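L-hydantoinase (Arthrobacter aurescens, PDB 1GKR) hydrolyses hydantoins as a zinc-dependent cyclic amidase, favouring aryl over alkyl derivatives, with a stereoselectivity that depends on the substrate. Local coordinates at residues 3-8 with 21-26; 269-274 with 289-294; 61-66 with 90-95; 51-56 with 359-364; 180-185 with 233-238. All blocks are in the same frame, centred on the assembly; numbering follows the deposited sequence.

Contact 1: residues 3-8 with 21-26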
# COMPACT_ATOMS: atom_id res chain seq x y z
N ASP A 3 44.16 21.39 -26.27
CA ASP A 3 43.48 21.77 -27.50
C ASP A 3 42.57 22.96 -27.26
O ASP A 3 42.53 23.88 -28.07
CB ASP A 3 42.66 20.60 -28.06
CG ASP A 3 43.51 19.38 -28.36
OD1 ASP A 3 44.69 19.55 -28.74
OD2 ASP A 3 43.01 18.24 -28.22
N VAL A 4 41.85 22.96 -26.15
CA VAL A 4 40.96 24.07 -25.84
C VAL A 4 40.69 24.17 -24.35
O VAL A 4 40.71 23.17 -23.63
CB VAL A 4 39.61 23.94 -26.60
CG1 VAL A 4 39.04 22.58 -26.41
CG2 VAL A 4 38.61 24.99 -26.10
N ILE A 5 40.47 25.40 -23.90
CA ILE A 5 40.17 25.68 -22.51
C ILE A 5 38.92 26.54 -22.46
O ILE A 5 38.84 27.58 -23.11
CB ILE A 5 41.31 26.45 -21.81
CG1 ILE A 5 42.46 25.50 -21.50
CG2 ILE A 5 40.82 27.07 -20.51
CD1 ILE A 5 43.63 26.18 -20.84
N VAL A 6 37.93 26.08 -21.70
CA VAL A 6 36.70 26.84 -21.54
C VAL A 6 36.84 27.38 -20.14
O VAL A 6 36.83 26.61 -19.17
CB VAL A 6 35.45 25.94 -21.61
CG1 VAL A 6 34.21 26.80 -21.65
CG2 VAL A 6 35.52 25.03 -22.83
N LYS A 7 37.00 28.69 -20.00
CA LYS A 7 37.15 29.22 -18.66
C LYS A 7 36.02 30.06 -18.11
O LYS A 7 35.19 30.57 -18.86
CB LYS A 7 38.49 29.95 -18.53
CG LYS A 7 38.83 30.96 -19.59
CD LYS A 7 40.32 31.24 -19.48
CE LYS A 7 40.72 32.52 -20.21
NZ LYS A 7 40.01 33.74 -19.67
N ASN A 8 36.01 30.16 -16.78
CA ASN A 8 35.00 30.90 -16.04
C ASN A 8 33.67 30.23 -16.24
O ASN A 8 32.68 30.87 -16.62
CB ASN A 8 34.95 32.34 -16.50
CG ASN A 8 36.29 33.01 -16.42
OD1 ASN A 8 36.96 32.94 -15.39
ND2 ASN A 8 36.71 33.65 -17.51
N ASP A 21 37.40 25.82 -14.53
CA ASP A 21 37.72 25.88 -15.94
C ASP A 21 37.90 24.46 -16.44
O ASP A 21 38.37 23.58 -15.70
CB ASP A 21 39.02 26.66 -16.17
CG ASP A 21 38.91 28.12 -15.80
OD1 ASP A 21 37.78 28.60 -15.53
OD2 ASP A 21 39.97 28.80 -15.78
N ILE A 22 37.54 24.23 -17.70
CA ILE A 22 37.66 22.91 -18.30
C ILE A 22 38.75 22.89 -19.35
O ILE A 22 38.77 23.72 -20.25
CB ILE A 22 36.33 22.47 -18.93
CG1 ILE A 22 35.23 22.50 -17.87
CG2 ILE A 22 36.45 21.07 -19.50
CD1 ILE A 22 33.86 22.33 -18.42
N LEU A 23 39.66 21.94 -19.19
CA LEU A 23 40.79 21.76 -20.09
C LEU A 23 40.49 20.51 -20.88
O LEU A 23 40.32 19.42 -20.29
CB LEU A 23 42.09 21.50 -19.31
CG LEU A 23 42.62 22.44 -18.23
CD1 LEU A 23 43.38 23.58 -18.86
CD2 LEU A 23 41.48 22.93 -17.36
N VAL A 24 40.42 20.64 -22.20
CA VAL A 24 40.14 19.50 -23.03
C VAL A 24 41.29 19.17 -23.98
O VAL A 24 41.94 20.06 -24.54
CB VAL A 24 38.80 19.68 -23.81
CG1 VAL A 24 38.32 21.09 -23.67
CG2 VAL A 24 38.95 19.28 -25.27
N LYS A 25 41.55 17.88 -24.10
CA LYS A 25 42.59 17.39 -24.99
C LYS A 25 42.15 16.07 -25.62
O LYS A 25 41.62 15.18 -24.95
CB LYS A 25 43.90 17.20 -24.23
CG LYS A 25 45.01 16.70 -25.11
CD LYS A 25 46.37 16.89 -24.47
CE LYS A 25 47.48 16.57 -25.47
NZ LYS A 25 48.84 16.86 -24.92
N ASP A 26 42.39 15.95 -26.92
CA ASP A 26 42.03 14.77 -27.69
C ASP A 26 40.56 14.43 -27.55
O ASP A 26 40.19 13.26 -27.41
CB ASP A 26 42.89 13.56 -27.28
CG ASP A 26 44.36 13.76 -27.60
OD1 ASP A 26 44.68 14.20 -28.73
OD2 ASP A 26 45.21 13.47 -26.72
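V4 lays its CG1 methyl against both methyls of V24, with V4 CG1 3.5 Å from V24 CG2. V4 CG1 sits between the backbone N and the carbonyl carbon (chi1 50°), and the two side chains cross obliquely. V6 and I22 continue this face more loosely. On the other face I5 and L23 lie side by side and point the same way. I5 CD1 and the methylene I5 CG1 both rest on L23 CD1. The strands 4-7 and 21-25 run antiparallel. V24 N binds V4 O at 2.9 Å, and V6 and I22 exchange two backbone bonds. D3 and V4 both face V24, each giving a weak bond to V24 O. This is a classic beta bulge. At one end D21 OD1 accepts N8 N at 2.7 Å, from above the carboxylate plane. D21 OD2 is hydrogen-bonded to T36. At the other end D3 OD2 takes D26 N at 2.7 Å, nearly along its C-O axis. Strands 28-33 and 44-46 flank the pair. The chemistry implies an apolar ladder closed at each end by a carboxylate on a backbone N-H. D26 OD1 lies 4.4 Å from D3 OD2, which may raise the proton affinity of either group.

Contact 2: residues 269-274 with 289-294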
# COMPACT_ATOMS: atom_id res chain seq x y z
N ASN A 269 4.99 20.97 -21.17
CA ASN A 269 4.72 22.30 -21.70
C ASN A 269 3.46 22.47 -22.54
O ASN A 269 3.26 23.53 -23.14
CB ASN A 269 5.92 22.77 -22.50
CG ASN A 269 7.17 22.84 -21.66
OD1 ASN A 269 7.33 23.76 -20.86
ND2 ASN A 269 8.05 21.86 -21.81
N ILE A 270 2.61 21.45 -22.60
CA ILE A 270 1.37 21.56 -23.36
C ILE A 270 0.26 20.94 -22.56
O ILE A 270 0.47 19.99 -21.80
CB ILE A 270 1.45 20.84 -24.71
CG1 ILE A 270 2.65 21.35 -25.50
CG2 ILE A 270 0.20 21.12 -25.52
CD1 ILE A 270 2.87 20.59 -26.77
N THR A 271 -0.94 21.47 -22.73
CA THR A 271 -2.10 21.00 -21.99
C THR A 271 -3.26 20.80 -22.91
O THR A 271 -3.27 21.33 -24.01
CB THR A 271 -2.44 22.05 -20.93
OG1 THR A 271 -1.71 21.76 -19.75
CG2 THR A 271 -3.91 22.09 -20.65
N THR A 272 -4.25 20.04 -22.47
CA THR A 272 -5.40 19.83 -23.33
C THR A 272 -6.11 21.15 -23.62
O THR A 272 -6.73 21.28 -24.67
CB THR A 272 -6.41 18.81 -22.75
OG1 THR A 272 -6.77 19.17 -21.41
CG2 THR A 272 -5.83 17.42 -22.79
N ASP A 273 -6.03 22.15 -22.74
CA ASP A 273 -6.71 23.37 -23.12
C ASP A 273 -5.91 24.23 -24.09
O ASP A 273 -6.08 25.45 -24.15
CB ASP A 273 -7.28 24.21 -21.94
CG ASP A 273 -6.51 24.05 -20.65
OD1 ASP A 273 -5.42 24.65 -20.52
OD2 ASP A 273 -7.02 23.35 -19.76
N ASP A 274 -5.07 23.58 -24.88
CA ASP A 274 -4.27 24.22 -25.92
C ASP A 274 -4.71 23.51 -27.19
O ASP A 274 -4.35 23.90 -28.31
CB ASP A 274 -2.77 23.99 -25.73
CG ASP A 274 -2.18 24.87 -24.66
OD1 ASP A 274 -2.40 26.09 -24.72
OD2 ASP A 274 -1.48 24.34 -23.77
N ARG A 289 -2.22 15.34 -21.65
CA ARG A 289 -3.30 15.32 -20.68
C ARG A 289 -3.79 16.68 -20.18
O ARG A 289 -3.39 17.73 -20.67
CB ARG A 289 -2.88 14.44 -19.51
CG ARG A 289 -3.40 13.01 -19.59
CD ARG A 289 -2.89 12.18 -20.75
NE ARG A 289 -4.00 11.41 -21.32
CZ ARG A 289 -3.96 10.14 -21.69
NH1 ARG A 289 -2.85 9.43 -21.58
NH2 ARG A 289 -5.04 9.57 -22.20
N SER A 290 -4.67 16.64 -19.19
CA SER A 290 -5.27 17.86 -18.63
C SER A 290 -4.36 18.80 -17.85
O SER A 290 -3.30 18.40 -17.35
CB SER A 290 -6.44 17.50 -17.72
OG SER A 290 -5.98 17.25 -16.40
N ALA A 291 -4.81 20.05 -17.73
CA ALA A 291 -4.07 21.09 -17.01
C ALA A 291 -3.84 20.68 -15.56
O ALA A 291 -2.77 20.93 -15.01
CB ALA A 291 -4.83 22.40 -17.07
N GLU A 292 -4.84 20.06 -14.96
CA GLU A 292 -4.72 19.62 -13.58
C GLU A 292 -3.61 18.61 -13.44
O GLU A 292 -2.81 18.70 -12.51
CB GLU A 292 -6.01 18.98 -13.11
CG GLU A 292 -7.20 19.86 -13.29
CD GLU A 292 -8.48 19.14 -12.92
OE1 GLU A 292 -8.57 18.67 -11.75
OE2 GLU A 292 -9.37 19.02 -13.80
N MET A 293 -3.56 17.64 -14.36
CA MET A 293 -2.52 16.62 -14.29
C MET A 293 -1.17 17.24 -14.57
O MET A 293 -0.15 16.82 -14.01
CB MET A 293 -2.80 15.50 -15.28
CG MET A 293 -4.08 14.79 -14.96
SD MET A 293 -4.43 13.38 -15.98
CE MET A 293 -4.03 12.01 -14.82
N ASN A 294 -1.18 18.26 -15.42
CA ASN A 294 0.05 18.96 -15.77
C ASN A 294 0.75 19.50 -14.51
O ASN A 294 1.97 19.40 -14.37
CB ASN A 294 -0.24 20.09 -16.74
CG ASN A 294 1.01 20.77 -17.22
OD1 ASN A 294 1.61 20.35 -18.20
ND2 ASN A 294 1.44 21.80 -16.50
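T271 and N294 meet with their side chains at about a right angle, T271 OG1 lying 3.7 Å from N294 CB. The other branch of T271 turns to the helix start, where T271 CG2 touches A291 CB at 3.7 Å. D273 OD2 lies 3.6 Å from A291 CB. An alanine in place of T271 would probably open a gap beside A291 and N294, since both branch atoms make these contacts. T272 points toward the second segment. Its OG1 lies between the backbone N and the carbonyl carbon (chi1 52°) and meets S290 CA at 3.4 Å. Its CG2 rests by the carbonyl of R289. T272 N gives its hydrogen to R289 O at 3.1 Å, from 36° above the carbonyl plane. The guanidinium of R289 has its partners elsewhere: salt bridges to E209 and E217 and a hydrogen bond to S241. D274 OD2 accepts T271 N on its anti lone pair, within the same loop. S290 OG accepts M293 N at 3.2 Å. The arrangement is that of a serine N-cap: S290 opens helix 291-303, and the loop after helix 265-268 docks on that helix start, within the amidohydrolase fold.

Contact 3: residues 61-66 with 90-95. With ZN (zinc ion), chain F.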
# COMPACT_ATOMS: atom_id res chain seq x y z
N VAL A 61 14.60 9.60 -30.01
CA VAL A 61 14.61 10.33 -31.26
C VAL A 61 14.15 9.48 -32.45
O VAL A 61 14.53 8.32 -32.60
CB VAL A 61 16.03 10.88 -31.53
CG1 VAL A 61 16.06 11.73 -32.80
CG2 VAL A 61 16.49 11.68 -30.33
N HIS A 62 13.29 10.09 -33.27
CA HIS A 62 12.78 9.44 -34.48
C HIS A 62 13.11 10.30 -35.72
O HIS A 62 12.22 10.93 -36.30
CB HIS A 62 11.26 9.29 -34.44
CG HIS A 62 10.75 8.45 -33.32
ND1 HIS A 62 10.82 7.07 -33.33
CD2 HIS A 62 10.10 8.78 -32.18
CE1 HIS A 62 10.22 6.60 -32.25
NE2 HIS A 62 9.78 7.61 -31.54
N ILE A 63 14.38 10.35 -36.10
CA ILE A 63 14.73 11.10 -37.30
C ILE A 63 14.20 10.24 -38.45
O ILE A 63 13.84 10.76 -39.50
CB ILE A 63 16.24 11.30 -37.43
CG1 ILE A 63 16.71 12.31 -36.37
CG2 ILE A 63 16.59 11.79 -38.83
CD1 ILE A 63 18.21 12.49 -36.32
N ILE A 64 14.15 8.93 -38.21
CA ILE A 64 13.64 7.94 -39.17
C ILE A 64 14.60 7.66 -40.31
O ILE A 64 15.20 6.58 -40.35
CB ILE A 64 12.31 8.36 -39.79
CG1 ILE A 64 11.32 8.79 -38.70
CG2 ILE A 64 11.75 7.20 -40.61
CD1 ILE A 64 10.57 7.65 -38.04
N ASP A 65 14.70 8.62 -41.23
CA ASP A 65 15.59 8.55 -42.39
C ASP A 65 15.37 7.29 -43.23
O ASP A 65 14.24 6.82 -43.39
CB ASP A 65 17.05 8.62 -41.94
CG ASP A 65 18.00 9.16 -43.02
OD1 ASP A 65 18.03 10.40 -43.22
OD2 ASP A 65 18.73 8.36 -43.65
N MET A 66 16.46 6.75 -43.77
CA MET A 66 16.42 5.55 -44.60
C MET A 66 15.49 5.72 -45.80
O MET A 66 15.39 6.83 -46.35
CB MET A 66 16.01 4.34 -43.76
CG MET A 66 16.91 4.16 -42.55
SD MET A 66 18.69 4.17 -42.96
CE MET A 66 18.98 2.40 -43.18
N ILE A 90 22.24 11.46 -29.58
CA ILE A 90 20.89 10.95 -29.73
C ILE A 90 20.91 9.43 -29.84
O ILE A 90 21.94 8.83 -30.17
CB ILE A 90 20.23 11.49 -31.04
CG1 ILE A 90 20.97 10.96 -32.26
CG2 ILE A 90 20.28 13.01 -31.07
CD1 ILE A 90 20.35 11.33 -33.57
N ILE A 91 19.78 8.81 -29.55
CA ILE A 91 19.67 7.38 -29.69
C ILE A 91 18.46 7.22 -30.61
O ILE A 91 17.34 7.47 -30.19
CB ILE A 91 19.45 6.72 -28.33
CG1 ILE A 91 20.42 7.31 -27.31
CG2 ILE A 91 19.74 5.23 -28.43
CD1 ILE A 91 20.45 6.58 -25.97
N GLU A 92 18.70 6.84 -31.88
CA GLU A 92 17.64 6.67 -32.88
C GLU A 92 16.80 5.45 -32.63
O GLU A 92 17.34 4.36 -32.46
CB GLU A 92 18.22 6.50 -34.28
CG GLU A 92 17.97 7.64 -35.23
CD GLU A 92 16.52 7.84 -35.59
OE1 GLU A 92 15.90 6.96 -36.24
OE2 GLU A 92 16.01 8.91 -35.23
N MET A 93 15.48 5.62 -32.61
CA MET A 93 14.57 4.50 -32.41
C MET A 93 14.63 3.65 -33.69
O MET A 93 15.12 4.10 -34.72
CB MET A 93 13.15 5.00 -32.17
CG MET A 93 13.01 5.89 -30.96
SD MET A 93 12.57 5.05 -29.41
CE MET A 93 13.19 3.42 -29.71
N PRO A 94 14.10 2.42 -33.65
CA PRO A 94 14.16 1.60 -34.85
C PRO A 94 12.92 1.61 -35.70
O PRO A 94 12.71 0.69 -36.48
CB PRO A 94 14.43 0.23 -34.27
CG PRO A 94 13.50 0.22 -33.08
CD PRO A 94 13.58 1.64 -32.51
N ILE A 95 12.08 2.63 -35.55
CA ILE A 95 10.86 2.71 -36.34
C ILE A 95 11.19 3.44 -37.63
O ILE A 95 11.29 4.67 -37.64
CB ILE A 95 9.75 3.53 -35.66
CG1 ILE A 95 9.59 3.15 -34.19
CG2 ILE A 95 8.46 3.34 -36.43
CD1 ILE A 95 8.80 1.93 -33.94
ZN ZN F . 8.37 7.63 -29.94
O HOH W 1 12.59 5.78 -35.31
O HOH W 2 5.92 8.07 -30.21
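V61 and E92 form a parallel bridge, and the tight part of the contact gathers round them. M93 N binds V61 O at 2.9 Å, nearly straight. The V61 side chain crosses that of I90 at about a right angle, with V61 CG2 3.8 Å from I90 CB. I63 crosses I90 in the same way, I63 CD1 meeting I90 CD1 at 3.7 Å. The E92 chain bends at chi2 (-66°), and its carboxylate faces the turn after the strand. There E92 OE1 accepts I64 N at 3.3 Å, from above the carboxylate plane. E92 OE2 also faces I63 N, but that modelled bond is too short for its length to be trusted. The looser side holds water. H62 ND1 donates to a water at 3.0 Å, which lies in the ring plane at its edge. The same water donates to I95 O at 2.9 Å and weakly to M93 O. H62 NE2 binds zinc at 2.1 Å, and H60, D312 and the carbamate of K147 complete the protein ligands. A second water completes the shell, its O 2.5 Å from the zinc. The contact joins the two strands of a beta-alpha-beta unit. Helix 75-85 links them and places F75 on I63 and E92, while strand 120-123 continues the sheet beyond strand 87-92, and H62 bonds through its backbone to H313.

Contact 4: residues 51-56 with 359-364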
# COMPACT_ATOMS: atom_id res chain seq x y z
N PHE A 51 26.35 29.57 -17.09
CA PHE A 51 26.24 28.17 -16.72
C PHE A 51 26.73 27.28 -17.86
O PHE A 51 26.41 27.51 -19.03
CB PHE A 51 24.80 27.82 -16.40
CG PHE A 51 24.32 28.44 -15.14
CD1 PHE A 51 24.82 28.02 -13.91
CD2 PHE A 51 23.39 29.48 -15.17
CE1 PHE A 51 24.41 28.63 -12.73
CE2 PHE A 51 22.97 30.10 -14.00
CZ PHE A 51 23.48 29.67 -12.77
N VAL A 52 27.51 26.26 -17.50
CA VAL A 52 27.99 25.31 -18.48
C VAL A 52 27.47 23.95 -18.02
O VAL A 52 27.59 23.60 -16.85
CB VAL A 52 29.52 25.29 -18.54
CG1 VAL A 52 29.99 24.15 -19.43
CG2 VAL A 52 30.02 26.61 -19.09
N MET A 53 26.86 23.19 -18.93
CA MET A 53 26.32 21.87 -18.60
C MET A 53 26.74 20.84 -19.63
O MET A 53 27.21 21.19 -20.71
CB MET A 53 24.79 21.92 -18.53
CG MET A 53 24.14 22.24 -19.86
SD MET A 53 22.35 22.29 -19.74
CE MET A 53 21.94 20.64 -20.08
N PRO A 54 26.60 19.54 -19.30
CA PRO A 54 26.99 18.52 -20.27
C PRO A 54 26.01 18.54 -21.44
O PRO A 54 24.87 19.00 -21.28
CB PRO A 54 26.89 17.22 -19.47
CG PRO A 54 27.03 17.68 -18.05
CD PRO A 54 26.21 18.93 -18.03
N GLY A 55 26.45 18.04 -22.59
CA GLY A 55 25.56 18.00 -23.72
C GLY A 55 24.35 17.16 -23.36
O GLY A 55 24.46 16.18 -22.62
N VAL A 56 23.18 17.55 -23.86
CA VAL A 56 21.97 16.79 -23.57
C VAL A 56 22.00 15.45 -24.31
O VAL A 56 22.42 15.39 -25.47
CB VAL A 56 20.73 17.55 -24.03
CG1 VAL A 56 19.52 16.63 -24.01
CG2 VAL A 56 20.52 18.75 -23.11
N ARG A 359 18.55 19.46 -11.31
CA ARG A 359 17.64 18.38 -11.66
C ARG A 359 17.54 18.22 -13.18
O ARG A 359 17.50 17.10 -13.70
CB ARG A 359 16.27 18.64 -11.06
CG ARG A 359 15.24 17.65 -11.54
CD ARG A 359 14.66 16.88 -10.39
NE ARG A 359 15.59 15.90 -9.85
CZ ARG A 359 15.59 15.51 -8.58
NH1 ARG A 359 14.72 16.02 -7.71
NH2 ARG A 359 16.46 14.59 -8.17
N LEU A 360 17.51 19.35 -13.89
CA LEU A 360 17.43 19.34 -15.34
C LEU A 360 18.59 18.55 -15.91
O LEU A 360 18.40 17.72 -16.79
CB LEU A 360 17.46 20.76 -15.89
CG LEU A 360 17.27 20.90 -17.41
CD1 LEU A 360 16.63 22.24 -17.72
CD2 LEU A 360 18.59 20.76 -18.12
N VAL A 361 19.78 18.80 -15.41
CA VAL A 361 20.95 18.07 -15.90
C VAL A 361 20.86 16.58 -15.57
O VAL A 361 21.35 15.74 -16.33
CB VAL A 361 22.25 18.67 -15.32
CG1 VAL A 361 23.41 17.70 -15.49
CG2 VAL A 361 22.55 19.95 -16.04
N GLU A 362 20.22 16.26 -14.46
CA GLU A 362 20.08 14.87 -14.06
C GLU A 362 19.18 14.08 -15.00
O GLU A 362 19.53 12.98 -15.43
CB GLU A 362 19.52 14.78 -12.64
CG GLU A 362 19.53 13.36 -12.10
CD GLU A 362 18.84 13.24 -10.76
OE1 GLU A 362 17.75 13.83 -10.61
OE2 GLU A 362 19.38 12.54 -9.87
N VAL A 363 18.01 14.65 -15.31
CA VAL A 363 17.05 13.97 -16.18
C VAL A 363 17.32 14.09 -17.70
O VAL A 363 16.81 13.27 -18.48
CB VAL A 363 15.62 14.45 -15.91
CG1 VAL A 363 15.28 14.28 -14.45
CG2 VAL A 363 15.48 15.88 -16.32
N MET A 364 18.10 15.09 -18.11
CA MET A 364 18.38 15.29 -19.52
C MET A 364 19.77 14.88 -19.94
O MET A 364 20.05 14.79 -21.14
CB MET A 364 18.14 16.75 -19.93
CG MET A 364 16.69 17.12 -19.89
SD MET A 364 16.32 18.74 -20.53
CE MET A 364 16.07 18.37 -22.26
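L360 is the first residue of the helical segment to touch the strand, its CD2 meeting M53 CE at 3.9 Å. The two side chains cross at about a right angle. M53 reaches this point because its chain bends at chi3 (-90°), which places CE. V361 comes next and points toward the strand. Its two methyls divide the work. V361 CG2 lies 3.9 Å from M53 CB, the side chains sliding past each other in opposite directions. V361 CG1 lies 4.0 Å from P54 CD, at about a right angle to the proline. M364 closes the segment, within a wider pi-type turn at 362-364. Its carbonyl O sits 3.5 Å from V56 CG1, and M364 CE approaches the same methyl at 4.2 Å. The helix axis runs 21° from the strand direction, 9.3 Å away. The packing is apolar and buried. Helix 341-350 adds L342 against V56 and L346 against L360. Strand 389-393 pairs with the strand on one edge through L390 and M53, R10 and V12 bond to V52, and V12 also touches V361.

Contact 5: residues 180-185 with 233-238. With ZN (zinc ion), chain E.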
# COMPACT_ATOMS: atom_id res chain seq x y z
N ILE A 180 15.37 -2.42 -22.36
CA ILE A 180 14.20 -2.51 -23.22
C ILE A 180 13.31 -1.32 -22.85
O ILE A 180 13.07 -1.05 -21.67
CB ILE A 180 13.41 -3.82 -22.99
CG1 ILE A 180 12.15 -3.81 -23.85
CG2 ILE A 180 13.02 -3.96 -21.55
CD1 ILE A 180 12.43 -3.89 -25.34
N VAL A 181 12.84 -0.59 -23.85
CA VAL A 181 11.95 0.53 -23.59
C VAL A 181 10.68 0.13 -24.30
O VAL A 181 10.74 -0.57 -25.31
CB VAL A 181 12.51 1.87 -24.16
CG1 VAL A 181 13.90 2.10 -23.65
CG2 VAL A 181 12.52 1.86 -25.66
N VAL A 182 9.53 0.53 -23.79
CA VAL A 182 8.28 0.16 -24.45
C VAL A 182 7.34 1.34 -24.52
O VAL A 182 7.45 2.30 -23.76
CB VAL A 182 7.52 -0.97 -23.69
CG1 VAL A 182 8.45 -2.09 -23.36
CG2 VAL A 182 6.90 -0.43 -22.45
N HIS A 183 6.41 1.26 -25.47
CA HIS A 183 5.37 2.27 -25.63
C HIS A 183 4.21 1.55 -24.94
O HIS A 183 3.70 0.54 -25.45
CB HIS A 183 5.05 2.49 -27.11
CG HIS A 183 3.90 3.42 -27.34
ND1 HIS A 183 4.05 4.63 -27.99
CD2 HIS A 183 2.59 3.33 -27.00
CE1 HIS A 183 2.88 5.25 -28.04
NE2 HIS A 183 1.98 4.48 -27.44
N ALA A 184 3.80 2.03 -23.78
CA ALA A 184 2.74 1.33 -23.07
C ALA A 184 1.33 1.87 -23.17
O ALA A 184 0.98 2.84 -22.51
CB ALA A 184 3.12 1.17 -21.60
N GLU A 185 0.53 1.22 -24.01
CA GLU A 185 -0.88 1.55 -24.15
C GLU A 185 -1.59 0.25 -24.46
O GLU A 185 -0.95 -0.74 -24.81
CB GLU A 185 -1.13 2.56 -25.27
CG GLU A 185 -0.67 3.96 -24.90
CD GLU A 185 -1.24 5.00 -25.82
OE1 GLU A 185 -0.65 5.25 -26.90
OE2 GLU A 185 -2.30 5.56 -25.46
N CYS A 233 14.69 -7.53 -16.37
CA CYS A 233 15.43 -6.71 -17.34
C CYS A 233 15.27 -5.23 -17.04
O CYS A 233 14.25 -4.82 -16.50
CB CYS A 233 14.89 -6.98 -18.74
SG CYS A 233 13.08 -6.74 -18.88
N ARG A 234 16.26 -4.42 -17.39
CA ARG A 234 16.15 -2.98 -17.16
C ARG A 234 15.06 -2.50 -18.12
O ARG A 234 15.12 -2.74 -19.33
CB ARG A 234 17.46 -2.26 -17.46
CG ARG A 234 17.57 -0.98 -16.67
CD ARG A 234 18.52 -0.00 -17.27
NE ARG A 234 19.93 -0.18 -16.91
CZ ARG A 234 20.39 -0.18 -15.66
NH1 ARG A 234 19.57 -0.03 -14.65
NH2 ARG A 234 21.70 -0.27 -15.44
N LEU A 235 14.05 -1.83 -17.58
CA LEU A 235 12.92 -1.36 -18.36
C LEU A 235 12.69 0.14 -18.23
O LEU A 235 12.71 0.69 -17.14
CB LEU A 235 11.67 -2.08 -17.89
CG LEU A 235 10.35 -1.47 -18.35
CD1 LEU A 235 10.26 -1.62 -19.85
CD2 LEU A 235 9.17 -2.16 -17.69
N ILE A 236 12.46 0.82 -19.35
CA ILE A 236 12.17 2.24 -19.28
C ILE A 236 10.83 2.44 -19.94
O ILE A 236 10.68 2.11 -21.11
CB ILE A 236 13.14 3.11 -20.08
CG1 ILE A 236 14.55 3.00 -19.52
CG2 ILE A 236 12.68 4.56 -20.03
CD1 ILE A 236 15.55 3.84 -20.30
N VAL A 237 9.84 2.97 -19.23
CA VAL A 237 8.56 3.22 -19.87
C VAL A 237 8.67 4.60 -20.53
O VAL A 237 8.89 5.61 -19.86
CB VAL A 237 7.41 3.22 -18.87
CG1 VAL A 237 6.10 3.55 -19.58
CG2 VAL A 237 7.34 1.85 -18.19
N LEU A 238 8.54 4.61 -21.85
CA LEU A 238 8.64 5.83 -22.66
C LEU A 238 7.45 6.74 -22.50
O LEU A 238 6.37 6.31 -22.09
CB LEU A 238 8.79 5.46 -24.13
CG LEU A 238 10.01 4.62 -24.51
CD1 LEU A 238 9.87 4.16 -25.94
CD2 LEU A 238 11.26 5.44 -24.34
ZN ZN E . 5.54 5.86 -28.67
O HOH W 3 4.68 4.45 -22.97
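I180 N binds R234 O at 3.1 Å, and I236 N binds I180 O at 3.0 Å. L238 N binds V182 O, while V182 N to I236 O is weak. Beyond the strands one water bridges the segments, accepting from A184 N at 2.7 Å and donating to L238 O. With CG anti to the backbone N (chi1 175°), the H183 ring lies where its ND1 binds zinc at 2.0 Å, with H239 and the carbamate of K147 as the other ligands. H183 NE2 donates to E185 OE1 at 2.8 Å, in the ring plane and on the anti lone pair. Together with the metal bond, this second-shell bond probably limits rotation of the imidazole, and E185 OE2 is itself held by Q212 and Q216. The strands are parallel neighbours, as in the TIM-barrel amidohydrolases, where metal ligands follow the C-terminal ends of strands. Side chains then pack on both faces. V181 and I236 lie side by side, V181 CG1 being 3.8 Å from I236 CB. V181 CG2 meets L238 CD1 at 3.5 Å. An alanine in place of L238 would probably open a gap against V181 close to the metal ligands. On the other face V182 crosses L235 at about a right angle, V182 CG1 lying 4.0 Å from L235 CD1. I180 CG2 reaches C233 SG. Helix 214-231 lies against A184, L235 and V237, and F372 of helix 357-372 against V181 and I236.

Contacts 3 and 5 each supply a zinc ligand, H62 and H183, to the two-zinc site. Their centres lie about 17 Å apart, and their nearest atoms about 4 Å. Contact 2 stands further off: the R289 side chain is about 9 Å from that of H183 and about 12 Å from a zinc ion. Contact 4 shares strand 51-62 with contact 3, at the opposite end, with centres about 22 Å apart. V56 is still about 10 Å from H60, side chain to side chain. Contacts 2, 3 and 5 are all nested along the chain inside the loop that contact 4 closes. Contact 1 lies away from the zinc site, its centre about 18 Å from that of contact 4 and about 38 Å from that of contact 5.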